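Long-range contact in sister chromatid cohesion protein (PDB 5T8V), which probably acts as a cohesin loader that associates with chromatin, this chain being the HEAT-repeat C-terminal fragment of Scc2: residues 1372-1380 against 1427-1435. Numbering follows the deposited sequence.
Sequences MILLAIWEV and EINNIMGAL
I1431 is the knob of this contact: its side chain drops into the hole formed by M1372, L1375, A1376 and E1379 on helix 1364-1387. The two branches divide the hollow. CG2 lies 3.9 Å from CB of L1375, while CD1 reaches up the helix toward CB of E1379. The helical segments 1372-1380 and 1427-1431, parts of helices 1364-1387 and 1422-1431, run nearly antiparallel, at 170°, with 9.6 Å between their axes, a helix-helix packing near the C-terminal end of this largely helical fragment. A1376 and I1428 lie level, their CA atoms 5.9 Å apart.

Further bumps fill the flanks. M1432, bent at chi2, brings its CE against CB of A1376 at 3.6 Å. One helical turn on, CD1 of I1428 meets CG2 of V1380, the two side chains crossing obliquely. At the other end, M1372 runs out past the last turn of helix 1422-1431. Its SD lies beside the carbonyl O of I1431 and packs on CB of A1434; the bend at chi3 then turns CE toward CG and CD1 of L1435, a poorly ordered residue. The I1431-A1434 beta turn brings A1434 and L1435 alongside helix 1364-1387, where L1435 also touches R1365, T1368 and A1369.

At the more polar edge E1379 and E1427 cross at about a right angle. The carboxylate of E1379 lies over CG of E1427, with OE2 3.6 Å from that carbon, and the two acid planes are 54° apart. OE1 of E1379 and OE2 of E1427 stay 5.0 Å apart. Helix 1271-1284 adds to the apolar side, I1280 touching V1380. The segments are thus joined by van der Waals fit of aliphatic and thioether groups, without hydrogen bonds between them, and the two neighbouring glutamates would probably repel mildly if both are ionised.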
ATOM      1  N   MET A1372      39.413  31.507   4.032  1.00 74.01           N
ATOM      2  CA  MET A1372      38.040  31.065   3.799  1.00 75.05           C
ATOM      3  C   MET A1372      37.976  29.908   2.811  1.00 72.18           C
ATOM      4  O   MET A1372      37.235  28.943   3.019  1.00 72.50           O
ATOM      5  CB  MET A1372      37.187  32.222   3.281  1.00 77.77           C
ATOM      6  CG  MET A1372      36.786  33.233   4.337  1.00 82.82           C
ATOM      7  SD  MET A1372      35.616  34.440   3.685  1.00 84.77           S
ATOM      8  CE  MET A1372      36.596  35.191   2.395  1.00 83.70           C
ATOM      9  N   ILE A1373      38.749  30.003   1.728  1.00 55.76           N
ATOM     10  CA  ILE A1373      38.793  28.920   0.752  1.00 53.38           C
ATOM     11  C   ILE A1373      39.169  27.611   1.436  1.00 52.58           C
ATOM     12  O   ILE A1373      38.455  26.607   1.330  1.00 51.65           O
ATOM     13  CB  ILE A1373      39.772  29.265  -0.386  1.00 52.43           C
ATOM     14  CG1 ILE A1373      39.307  30.531  -1.115  1.00 53.89           C
ATOM     15  CG2 ILE A1373      39.894  28.094  -1.365  1.00 51.19           C
ATOM     16  CD1 ILE A1373      40.280  31.044  -2.163  1.00 53.79           C
ATOM     17  N   LEU A1374      40.288  27.609   2.167  1.00 53.17           N
ATOM     18  CA  LEU A1374      40.769  26.374   2.777  1.00 52.64           C
ATOM     19  C   LEU A1374      39.809  25.862   3.844  1.00 53.62           C
ATOM     20  O   LEU A1374      39.536  24.658   3.912  1.00 52.85           O
ATOM     21  CB  LEU A1374      42.160  26.585   3.373  1.00 53.47           C
ATOM     22  CG  LEU A1374      43.267  26.930   2.376  1.00 52.69           C
ATOM     23  CD1 LEU A1374      43.589  28.399   2.457  1.00 54.24           C
ATOM     24  CD2 LEU A1374      44.503  26.094   2.628  1.00 52.44           C
ATOM     25  N   LEU A1375      39.291  26.755   4.693  1.00 64.93           N
ATOM     26  CA  LEU A1375      38.345  26.320   5.718  1.00 66.21           C
ATOM     27  C   LEU A1375      37.101  25.704   5.090  1.00 66.23           C
ATOM     28  O   LEU A1375      36.549  24.731   5.617  1.00 66.02           O
ATOM     29  CB  LEU A1375      37.963  27.492   6.622  1.00 67.51           C
ATOM     30  CG  LEU A1375      39.029  27.946   7.621  1.00 69.01           C
ATOM     31  CD1 LEU A1375      39.627  29.267   7.201  1.00 69.67           C
ATOM     32  CD2 LEU A1375      38.456  28.048   9.021  1.00 70.74           C
ATOM     33  N   ALA A1376      36.643  26.256   3.965  1.00 55.90           N
ATOM     34  CA  ALA A1376      35.496  25.679   3.273  1.00 55.79           C
ATOM     35  C   ALA A1376      35.839  24.308   2.701  1.00 54.68           C
ATOM     36  O   ALA A1376      35.076  23.345   2.863  1.00 54.54           O
ATOM     37  CB  ALA A1376      35.024  26.626   2.170  1.00 55.48           C
ATOM     38  N   ILE A1377      36.989  24.202   2.027  1.00 68.66           N
ATOM     39  CA  ILE A1377      37.433  22.915   1.496  1.00 66.05           C
ATOM     40  C   ILE A1377      37.419  21.863   2.595  1.00 67.17           C
ATOM     41  O   ILE A1377      36.817  20.794   2.449  1.00 68.56           O
ATOM     42  CB  ILE A1377      38.834  23.043   0.868  1.00 63.62           C
ATOM     43  CG1 ILE A1377      38.798  23.956  -0.357  1.00 62.13           C
ATOM     44  CG2 ILE A1377      39.370  21.666   0.467  1.00 62.35           C
ATOM     45  CD1 ILE A1377      40.176  24.349  -0.858  1.00 61.28           C
ATOM     46  N   TRP A1378      38.089  22.151   3.713  1.00 59.98           N
ATOM     47  CA  TRP A1378      38.164  21.177   4.794  1.00 59.84           C
ATOM     48  C   TRP A1378      36.793  20.899   5.396  1.00 60.66           C
ATOM     49  O   TRP A1378      36.523  19.771   5.822  1.00 60.44           O
ATOM     50  CB  TRP A1378      39.124  21.662   5.879  1.00 60.75           C
ATOM     51  CG  TRP A1378      39.361  20.634   6.937  1.00 61.42           C
ATOM     52  CD1 TRP A1378      38.734  20.538   8.144  1.00 63.18           C
ATOM     53  CD2 TRP A1378      40.286  19.542   6.876  1.00 60.92           C
ATOM     54  NE1 TRP A1378      39.214  19.457   8.842  1.00 63.80           N
ATOM     55  CE2 TRP A1378      40.168  18.829   8.085  1.00 62.42           C
ATOM     56  CE3 TRP A1378      41.204  19.100   5.917  1.00 59.57           C
ATOM     57  CZ2 TRP A1378      40.934  17.698   8.362  1.00 62.68           C
ATOM     58  CZ3 TRP A1378      41.962  17.978   6.194  1.00 59.71           C
ATOM     59  CH2 TRP A1378      41.823  17.289   7.406  1.00 61.23           C
ATOM     60  N   GLU A1379      35.922  21.908   5.452  1.00 54.78           N
ATOM     61  CA  GLU A1379      34.565  21.684   5.939  1.00 56.88           C
ATOM     62  C   GLU A1379      33.860  20.630   5.094  1.00 57.66           C
ATOM     63  O   GLU A1379      33.352  19.630   5.620  1.00 58.47           O
ATOM     64  CB  GLU A1379      33.784  22.999   5.933  1.00 58.24           C
ATOM     65  CG  GLU A1379      32.364  22.891   6.479  1.00 60.35           C
ATOM     66  CD  GLU A1379      32.328  22.500   7.945  1.00 61.60           C
ATOM     67  OE1 GLU A1379      33.349  22.694   8.638  1.00 61.82           O
ATOM     68  OE2 GLU A1379      31.278  21.997   8.403  1.00 62.63           O
ATOM     69  N   VAL A1380      33.829  20.833   3.775  1.00 58.73           N
ATOM     70  CA  VAL A1380      33.227  19.837   2.890  1.00 59.55           C
ATOM     71  C   VAL A1380      33.937  18.498   3.040  1.00 60.13           C
ATOM     72  O   VAL A1380      33.311  17.435   2.960  1.00 60.90           O
ATOM     73  CB  VAL A1380      33.253  20.331   1.432  1.00 58.49           C
ATOM     74  CG1 VAL A1380      32.758  19.240   0.483  1.00 57.59           C
ATOM     75  CG2 VAL A1380      32.402  21.583   1.284  1.00 59.94           C
ATOM     76  N   GLU A1427      27.166  26.148   7.659  1.00101.39           N
ATOM     77  CA  GLU A1427      28.532  26.431   8.084  1.00101.80           C
ATOM     78  C   GLU A1427      29.361  26.995   6.938  1.00 98.51           C
ATOM     79  O   GLU A1427      30.187  27.893   7.143  1.00 98.55           O
ATOM     80  CB  GLU A1427      29.181  25.166   8.647  1.00102.86           C
ATOM     81  CG  GLU A1427      30.565  25.389   9.240  1.00103.94           C
ATOM     82  CD  GLU A1427      30.550  26.343  10.420  1.00107.68           C
ATOM     83  OE1 GLU A1427      29.451  26.629  10.945  1.00110.80           O
ATOM     84  OE2 GLU A1427      31.637  26.808  10.824  1.00107.88           O
ATOM     85  N   ILE A1428      29.162  26.480   5.723  1.00 68.36           N
ATOM     86  CA  ILE A1428      29.850  27.036   4.561  1.00 66.54           C
ATOM     87  C   ILE A1428      29.514  28.513   4.413  1.00 65.88           C
ATOM     88  O   ILE A1428      30.395  29.349   4.181  1.00 65.37           O
ATOM     89  CB  ILE A1428      29.494  26.242   3.291  1.00 67.28           C
ATOM     90  CG1 ILE A1428      30.230  24.900   3.286  1.00 66.98           C
ATOM     91  CG2 ILE A1428      29.857  27.034   2.025  1.00 66.80           C
ATOM     92  CD1 ILE A1428      29.758  23.937   2.215  1.00 66.51           C
ATOM     93  N   ASN A1429      28.231  28.860   4.546  1.00 78.08           N
ATOM     94  CA  ASN A1429      27.849  30.268   4.481  1.00 77.97           C
ATOM     95  C   ASN A1429      28.549  31.071   5.572  1.00 78.69           C
ATOM     96  O   ASN A1429      29.099  32.149   5.313  1.00 79.37           O
ATOM     97  CB  ASN A1429      26.331  30.410   4.598  1.00 79.35           C
ATOM     98  CG  ASN A1429      25.872  31.852   4.481  1.00 81.53           C
ATOM     99  OD1 ASN A1429      26.438  32.635   3.720  1.00 81.36           O
ATOM    100  ND2 ASN A1429      24.847  32.211   5.246  1.00 84.47           N
ATOM    101  N   ASN A1430      28.539  30.556   6.804  1.00 88.93           N
ATOM    102  CA  ASN A1430      29.213  31.234   7.907  1.00 91.08           C
ATOM    103  C   ASN A1430      30.661  31.545   7.550  1.00 89.87           C
ATOM    104  O   ASN A1430      31.122  32.681   7.697  1.00 88.81           O
ATOM    105  CB  ASN A1430      29.146  30.374   9.168  1.00 91.12           C
ATOM    106  CG  ASN A1430      27.722  30.080   9.598  1.00 93.53           C
ATOM    107  OD1 ASN A1430      26.768  30.381   8.879  1.00 95.15           O
ATOM    108  ND2 ASN A1430      27.572  29.481  10.775  1.00 94.12           N
ATOM    109  N   ILE A1431      31.396  30.536   7.077  1.00 69.10           N
ATOM    110  CA  ILE A1431      32.775  30.754   6.653  1.00 67.42           C
ATOM    111  C   ILE A1431      32.829  31.828   5.576  1.00 68.18           C
ATOM    112  O   ILE A1431      33.714  32.693   5.583  1.00 68.78           O
ATOM    113  CB  ILE A1431      33.398  29.431   6.163  1.00 65.74           C
ATOM    114  CG1 ILE A1431      33.401  28.388   7.287  1.00 66.39           C
ATOM    115  CG2 ILE A1431      34.822  29.657   5.660  1.00 64.82           C
ATOM    116  CD1 ILE A1431      33.534  26.963   6.796  1.00 64.76           C
ATOM    117  N   MET A1432      31.877  31.797   4.644  1.00 67.91           N
ATOM    118  CA  MET A1432      31.838  32.729   3.524  1.00 68.63           C
ATOM    119  C   MET A1432      31.260  34.088   3.901  1.00 72.15           C
ATOM    120  O   MET A1432      31.002  34.902   3.007  1.00 72.66           O
ATOM    121  CB  MET A1432      31.033  32.120   2.374  1.00 67.74           C
ATOM    122  CG  MET A1432      31.676  30.879   1.775  1.00 65.84           C
ATOM    123  SD  MET A1432      33.184  31.252   0.857  1.00 65.19           S
ATOM    124  CE  MET A1432      33.803  29.604   0.535  1.00 64.44           C
ATOM    125  N   GLY A1433      31.045  34.347   5.191  1.00105.75           N
ATOM    126  CA  GLY A1433      30.669  35.665   5.660  1.00110.50           C
ATOM    127  C   GLY A1433      31.768  36.422   6.372  1.00112.76           C
ATOM    128  O   GLY A1433      31.488  37.470   6.970  1.00117.34           O
ATOM    129  N   ALA A1434      33.017  35.949   6.325  1.00100.00           N
ATOM    130  CA  ALA A1434      34.085  36.579   7.094  1.00102.06           C
ATOM    131  C   ALA A1434      34.421  37.962   6.549  1.00103.97           C
ATOM    132  O   ALA A1434      34.534  38.928   7.312  1.00107.49           O
ATOM    133  CB  ALA A1434      35.326  35.685   7.094  1.00 99.75           C
ATOM    134  N   LEU A1435      34.589  38.080   5.233  1.00 91.30           N
ATOM    135  CA  LEU A1435      34.967  39.353   4.625  1.00 94.69           C
ATOM    136  C   LEU A1435      33.818  40.338   4.531  1.00 95.00           C
ATOM    137  O   LEU A1435      33.944  41.346   3.824  1.00 95.45           O
ATOM    138  CB  LEU A1435      35.557  39.117   3.231  1.00173.88           C
ATOM    139  CG  LEU A1435      36.929  38.447   3.201  1.00171.51           C
ATOM    140  CD1 LEU A1435      37.466  38.388   1.781  1.00169.34           C
ATOM    141  CD2 LEU A1435      37.914  39.163   4.083  1.00173.63           C
TER